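PDB 1XEB: hypothetical protein PA0115 from Pseudomonas aeruginosa, which probably acts as an N-acetyltransferase of the GNAT superfamily, moving an acyl group from acyl-CoA to an amine. Local coordinates for residues A[16-19]-A[20-23]; A[22-25]-A[26-30]. One frame throughout, in Å; residues are numbered along the deposited sequence.

Contact 1: A[16-19]-A[20-23]; sequences KELY and ALLQ
Ala20, Leu21, Leu22 and Gln23 each give their N-H to the carbonyl four residues back, in one continuous stretch of alpha-helix. This is the first helix of the GNAT fold, residues 15-32. The bond from Leu21 N to Glu17 O is 2.8 Å and almost straight, with an N-H...O angle of 171°. Leu22 N meets Leu18 O at 3.0 Å.

The side-chain contact is an i to i+4 leucine pair. Leu18 and Leu22 lie side by side and point the same way. CG of Leu18 is anti to its backbone N (chi1 -155°), which turns the branch toward the next turn. Leu18 CD2 lies 3.5 Å from Leu22 CD1. Leu21 takes the rarer rotamer, its CG held between the backbone N and the carbonyl carbon (chi1 76°). Leu21 CG sits over the preceding turn, 3.4 Å from Leu18 O.

One face of the helix packs on the sheet. Leu21 touches His51, Leu60 and Tyr63, and Ala20 rests on Trp55. Glu17 OE2 forms a salt bridge with Lys8 and accepts a bond from Thr14 N. On Gln23, CB lies 3.3 Å from Tyr19 O.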
ATOM      1  N   LYS A  16       2.404   5.290 -18.551  1.00 27.95           N
ATOM      2  CA  LYS A  16       3.736   5.067 -17.982  1.00 31.32           C
ATOM      3  C   LYS A  16       3.681   4.694 -16.497  1.00 30.06           C
ATOM      4  O   LYS A  16       4.286   3.710 -16.079  1.00 28.82           O
ATOM      5  CB  LYS A  16       4.607   6.318 -18.164  1.00 33.73           C
ATOM      6  CG  LYS A  16       4.851   6.689 -19.636  1.00 39.07           C
ATOM      7  CD  LYS A  16       4.535   8.165 -19.946  1.00 38.81           C
ATOM      8  CE  LYS A  16       3.025   8.479 -19.856  1.00 39.37           C
ATOM      9  NZ  LYS A  16       2.172   7.628 -20.765  1.00 33.93           N
ATOM     10  N   GLU A  17       2.956   5.498 -15.719  1.00 29.49           N
ATOM     11  CA  GLU A  17       2.778   5.309 -14.278  1.00 29.04           C
ATOM     12  C   GLU A  17       2.165   3.952 -13.900  1.00 29.31           C
ATOM     13  O   GLU A  17       2.704   3.235 -13.051  1.00 28.90           O
ATOM     14  CB  GLU A  17       1.901   6.444 -13.721  1.00 30.37           C
ATOM     15  CG  GLU A  17       2.619   7.782 -13.577  1.00 31.91           C
ATOM     16  CD  GLU A  17       1.677   8.964 -13.349  1.00 35.70           C
ATOM     17  OE1 GLU A  17       2.163  10.043 -12.930  1.00 35.29           O
ATOM     18  OE2 GLU A  17       0.460   8.827 -13.604  1.00 37.72           O
ATOM     19  N   LEU A  18       1.043   3.609 -14.532  1.00 27.38           N
ATOM     20  CA  LEU A  18       0.344   2.346 -14.270  1.00 27.02           C
ATOM     21  C   LEU A  18       1.322   1.201 -14.493  1.00 27.66           C
ATOM     22  O   LEU A  18       1.451   0.266 -13.688  1.00 27.21           O
ATOM     23  CB  LEU A  18      -0.847   2.197 -15.235  1.00 25.60           C
ATOM     24  CG  LEU A  18      -2.045   1.312 -14.850  1.00 27.19           C
ATOM     25  CD1 LEU A  18      -2.604   0.635 -16.110  1.00 23.22           C
ATOM     26  CD2 LEU A  18      -1.637   0.262 -13.813  1.00 23.76           C
ATOM     27  N   TYR A  19       2.016   1.285 -15.615  1.00 28.94           N
ATOM     28  CA  TYR A  19       2.983   0.275 -15.971  1.00 27.55           C
ATOM     29  C   TYR A  19       4.041   0.231 -14.873  1.00 28.31           C
ATOM     30  O   TYR A  19       4.337  -0.830 -14.319  1.00 30.10           O
ATOM     31  CB  TYR A  19       3.586   0.633 -17.329  1.00 28.71           C
ATOM     32  CG  TYR A  19       4.305  -0.506 -17.989  1.00 28.97           C
ATOM     33  CD1 TYR A  19       5.678  -0.663 -17.841  1.00 28.88           C
ATOM     34  CD2 TYR A  19       3.597  -1.479 -18.690  1.00 28.20           C
ATOM     35  CE1 TYR A  19       6.336  -1.765 -18.371  1.00 29.61           C
ATOM     36  CE2 TYR A  19       4.237  -2.580 -19.214  1.00 29.22           C
ATOM     37  CZ  TYR A  19       5.610  -2.721 -19.054  1.00 28.96           C
ATOM     38  OH  TYR A  19       6.251  -3.817 -19.569  1.00 26.14           O
ATOM     39  N   ALA A  20       4.581   1.395 -14.524  1.00 27.98           N
ATOM     40  CA  ALA A  20       5.625   1.481 -13.501  1.00 26.37           C
ATOM     41  C   ALA A  20       5.228   0.876 -12.169  1.00 25.33           C
ATOM     42  O   ALA A  20       5.962   0.063 -11.612  1.00 25.72           O
ATOM     43  CB  ALA A  20       6.053   2.931 -13.298  1.00 24.78           C
ATOM     44  N   LEU A  21       4.063   1.264 -11.660  1.00 24.42           N
ATOM     45  CA  LEU A  21       3.621   0.749 -10.374  1.00 23.77           C
ATOM     46  C   LEU A  21       3.325  -0.761 -10.425  1.00 25.22           C
ATOM     47  O   LEU A  21       3.519  -1.462  -9.438  1.00 25.11           O
ATOM     48  CB  LEU A  21       2.402   1.542  -9.868  1.00 22.43           C
ATOM     49  CG  LEU A  21       1.009   1.299 -10.471  1.00 22.00           C
ATOM     50  CD1 LEU A  21       0.296   0.179  -9.726  1.00 18.01           C
ATOM     51  CD2 LEU A  21       0.197   2.576 -10.362  1.00 22.42           C
ATOM     52  N   LEU A  22       2.868  -1.277 -11.562  1.00 25.84           N
ATOM     53  CA  LEU A  22       2.607  -2.709 -11.622  1.00 25.15           C
ATOM     54  C   LEU A  22       3.938  -3.440 -11.744  1.00 26.79           C
ATOM     55  O   LEU A  22       4.116  -4.564 -11.256  1.00 26.14           O
ATOM     56  CB  LEU A  22       1.699  -3.057 -12.801  1.00 24.67           C
ATOM     57  CG  LEU A  22       0.223  -2.666 -12.640  1.00 25.75           C
ATOM     58  CD1 LEU A  22      -0.559  -3.043 -13.915  1.00 24.33           C
ATOM     59  CD2 LEU A  22      -0.361  -3.373 -11.409  1.00 23.71           C
ATOM     60  N   GLN A  23       4.893  -2.791 -12.386  1.00 27.29           N
ATOM     61  CA  GLN A  23       6.188  -3.415 -12.549  1.00 26.75           C
ATOM     62  C   GLN A  23       6.949  -3.499 -11.226  1.00 26.73           C
ATOM     63  O   GLN A  23       7.673  -4.471 -10.977  1.00 26.09           O
ATOM     64  CB  GLN A  23       6.996  -2.636 -13.561  1.00 29.13           C
ATOM     65  CG  GLN A  23       8.199  -3.389 -14.031  1.00 34.01           C
ATOM     66  CD  GLN A  23       9.437  -2.587 -13.837  1.00 37.00           C
ATOM     67  OE1 GLN A  23      10.313  -2.954 -13.044  1.00 37.07           O
ATOM     68  NE2 GLN A  23       9.523  -1.461 -14.551  1.00 36.19           N
TER

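Contact 2: A[22-25]-A[26-30]; sequences LQLR and TEVFV
The guanidinium of Arg25 carries Leu22 CD2 on one face, 3.7 Å above the plane and over its centre. Its NE forms a salt bridge with Glu39, and NH2 one with Asp44. Glu39 and Asp44 probably balance the charge of Arg25, whose NH1 lies close to Arg80. The Phe29 ring comes next along this side of the helix. Phe29 CE1 is 4.2 Å from Arg25 CG. Arg25 O lies 3.4 Å from Phe29 CD1, set obliquely to the ring. The side chains of Gln23 and Glu27 come together with their amide and carboxylate planes 63° apart, Gln23 OE1 lying 3.9 Å from Glu27 OE1.

All of this belongs to the C-terminal half of helix 15-32 of the GNAT fold, where the chain widens into a pi-type turn at 26-30. Leu24, Val28 and Phe29 pack on Val82 of strand 76-83.

Leu22 O is gripped twice by Thr26. The hydroxyl OG1 donates to it at 2.8 Å and the backbone N at 3.0 Å, from opposite faces of the carbonyl plane. OG1 lies beside its own backbone N (chi1 -62°), a position that turns the hydroxyl back to the preceding turn. Further on, Phe29 N reaches Arg25 O at 2.8 Å, with an N-H...O angle of 148°.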
ATOM      1  N   LEU A  22       2.868  -1.277 -11.562  1.00 25.84           N
ATOM      2  CA  LEU A  22       2.607  -2.709 -11.622  1.00 25.15           C
ATOM      3  C   LEU A  22       3.938  -3.440 -11.744  1.00 26.79           C
ATOM      4  O   LEU A  22       4.116  -4.564 -11.256  1.00 26.14           O
ATOM      5  CB  LEU A  22       1.699  -3.057 -12.801  1.00 24.67           C
ATOM      6  CG  LEU A  22       0.223  -2.666 -12.640  1.00 25.75           C
ATOM      7  CD1 LEU A  22      -0.559  -3.043 -13.915  1.00 24.33           C
ATOM      8  CD2 LEU A  22      -0.361  -3.373 -11.409  1.00 23.71           C
ATOM      9  N   GLN A  23       4.893  -2.791 -12.386  1.00 27.29           N
ATOM     10  CA  GLN A  23       6.188  -3.415 -12.549  1.00 26.75           C
ATOM     11  C   GLN A  23       6.949  -3.499 -11.226  1.00 26.73           C
ATOM     12  O   GLN A  23       7.673  -4.471 -10.977  1.00 26.09           O
ATOM     13  CB  GLN A  23       6.996  -2.636 -13.561  1.00 29.13           C
ATOM     14  CG  GLN A  23       8.199  -3.389 -14.031  1.00 34.01           C
ATOM     15  CD  GLN A  23       9.437  -2.587 -13.837  1.00 37.00           C
ATOM     16  OE1 GLN A  23      10.313  -2.954 -13.044  1.00 37.07           O
ATOM     17  NE2 GLN A  23       9.523  -1.461 -14.551  1.00 36.19           N
ATOM     18  N   LEU A  24       6.792  -2.483 -10.377  1.00 25.61           N
ATOM     19  CA  LEU A  24       7.479  -2.483  -9.084  1.00 24.84           C
ATOM     20  C   LEU A  24       6.837  -3.533  -8.179  1.00 24.64           C
ATOM     21  O   LEU A  24       7.518  -4.306  -7.489  1.00 24.17           O
ATOM     22  CB  LEU A  24       7.380  -1.103  -8.430  1.00 23.56           C
ATOM     23  CG  LEU A  24       7.970  -0.996  -7.016  1.00 25.13           C
ATOM     24  CD1 LEU A  24       9.426  -1.437  -7.014  1.00 24.43           C
ATOM     25  CD2 LEU A  24       7.841   0.437  -6.523  1.00 23.24           C
ATOM     26  N   ARG A  25       5.510  -3.572  -8.213  1.00 24.21           N
ATOM     27  CA  ARG A  25       4.748  -4.511  -7.397  1.00 21.14           C
ATOM     28  C   ARG A  25       5.063  -5.959  -7.748  1.00 19.63           C
ATOM     29  O   ARG A  25       5.188  -6.820  -6.860  1.00 18.56           O
ATOM     30  CB  ARG A  25       3.252  -4.217  -7.550  1.00 17.15           C
ATOM     31  CG  ARG A  25       2.774  -3.097  -6.643  1.00 16.01           C
ATOM     32  CD  ARG A  25       1.414  -2.559  -7.050  1.00 18.83           C
ATOM     33  NE  ARG A  25       0.447  -3.609  -7.381  1.00 19.43           N
ATOM     34  CZ  ARG A  25      -0.803  -3.351  -7.725  1.00 20.60           C
ATOM     35  NH1 ARG A  25      -1.644  -4.342  -8.029  1.00 20.62           N
ATOM     36  NH2 ARG A  25      -1.213  -2.088  -7.750  1.00 17.62           N
ATOM     37  N   THR A  26       5.213  -6.220  -9.040  1.00 18.15           N
ATOM     38  CA  THR A  26       5.506  -7.563  -9.507  1.00 19.96           C
ATOM     39  C   THR A  26       6.920  -7.948  -9.111  1.00 21.37           C
ATOM     40  O   THR A  26       7.184  -9.080  -8.668  1.00 21.63           O
ATOM     41  CB  THR A  26       5.392  -7.659 -11.039  1.00 20.70           C
ATOM     42  OG1 THR A  26       4.053  -7.368 -11.443  1.00 20.86           O
ATOM     43  CG2 THR A  26       5.760  -9.043 -11.502  1.00 22.42           C
ATOM     44  N   GLU A  27       7.832  -6.997  -9.271  1.00 22.42           N
ATOM     45  CA  GLU A  27       9.224  -7.244  -8.946  1.00 22.39           C
ATOM     46  C   GLU A  27       9.393  -7.674  -7.497  1.00 22.73           C
ATOM     47  O   GLU A  27      10.153  -8.588  -7.208  1.00 22.62           O
ATOM     48  CB  GLU A  27      10.044  -5.993  -9.223  1.00 23.67           C
ATOM     49  CG  GLU A  27      11.505  -6.083  -8.805  1.00 23.60           C
ATOM     50  CD  GLU A  27      12.254  -4.813  -9.151  1.00 26.48           C
ATOM     51  OE1 GLU A  27      12.627  -4.653 -10.337  1.00 27.76           O
ATOM     52  OE2 GLU A  27      12.444  -3.967  -8.241  1.00 28.10           O
ATOM     53  N   VAL A  28       8.675  -7.018  -6.588  1.00 24.05           N
ATOM     54  CA  VAL A  28       8.778  -7.354  -5.176  1.00 23.03           C
ATOM     55  C   VAL A  28       7.857  -8.472  -4.689  1.00 23.60           C
ATOM     56  O   VAL A  28       8.339  -9.446  -4.135  1.00 26.15           O
ATOM     57  CB  VAL A  28       8.577  -6.105  -4.309  1.00 23.64           C
ATOM     58  CG1 VAL A  28       8.631  -6.461  -2.829  1.00 18.62           C
ATOM     59  CG2 VAL A  28       9.675  -5.095  -4.643  1.00 25.61           C
ATOM     60  N   PHE A  29       6.549  -8.346  -4.890  1.00 22.83           N
ATOM     61  CA  PHE A  29       5.610  -9.375  -4.427  1.00 21.46           C
ATOM     62  C   PHE A  29       5.635 -10.669  -5.230  1.00 20.48           C
ATOM     63  O   PHE A  29       5.399 -11.737  -4.671  1.00 21.85           O
ATOM     64  CB  PHE A  29       4.178  -8.820  -4.382  1.00 20.01           C
ATOM     65  CG  PHE A  29       4.024  -7.641  -3.475  1.00 21.17           C
ATOM     66  CD1 PHE A  29       3.438  -6.468  -3.932  1.00 19.28           C
ATOM     67  CD2 PHE A  29       4.527  -7.682  -2.179  1.00 19.24           C
ATOM     68  CE1 PHE A  29       3.361  -5.344  -3.123  1.00 21.59           C
ATOM     69  CE2 PHE A  29       4.456  -6.569  -1.361  1.00 23.02           C
ATOM     70  CZ  PHE A  29       3.873  -5.390  -1.832  1.00 22.67           C
ATOM     71  N   VAL A  30       5.916 -10.593  -6.527  1.00 19.16           N
ATOM     72  CA  VAL A  30       5.975 -11.810  -7.325  1.00 20.39           C
ATOM     73  C   VAL A  30       7.386 -12.389  -7.412  1.00 21.96           C
ATOM     74  O   VAL A  30       7.635 -13.504  -6.973  1.00 22.48           O
ATOM     75  CB  VAL A  30       5.473 -11.587  -8.763  1.00 21.74           C
ATOM     76  CG1 VAL A  30       5.610 -12.877  -9.565  1.00 21.43           C
ATOM     77  CG2 VAL A  30       4.038 -11.139  -8.752  1.00 20.65           C
TER

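In the fold
Contacts 1 and 2 are successive parts of helix 15-32. Their centres are about 10 Å apart, and they share Leu22 and Gln23. Leu22 is the residue that joins the two most directly, since both contacts use its side chain and its backbone. Tyr63 of strand 59-67 also joins them, touching Leu21 and Leu24. Contact 1 is more exposed, centred about 14 Å from the centre of the chain, and packs on strands 50-56 and 59-67. Contact 2, centred about 12 Å from the centre of the chain, is partly buried and reaches across to strand 76-83. Both contacts lie on the same side of the chain's centre.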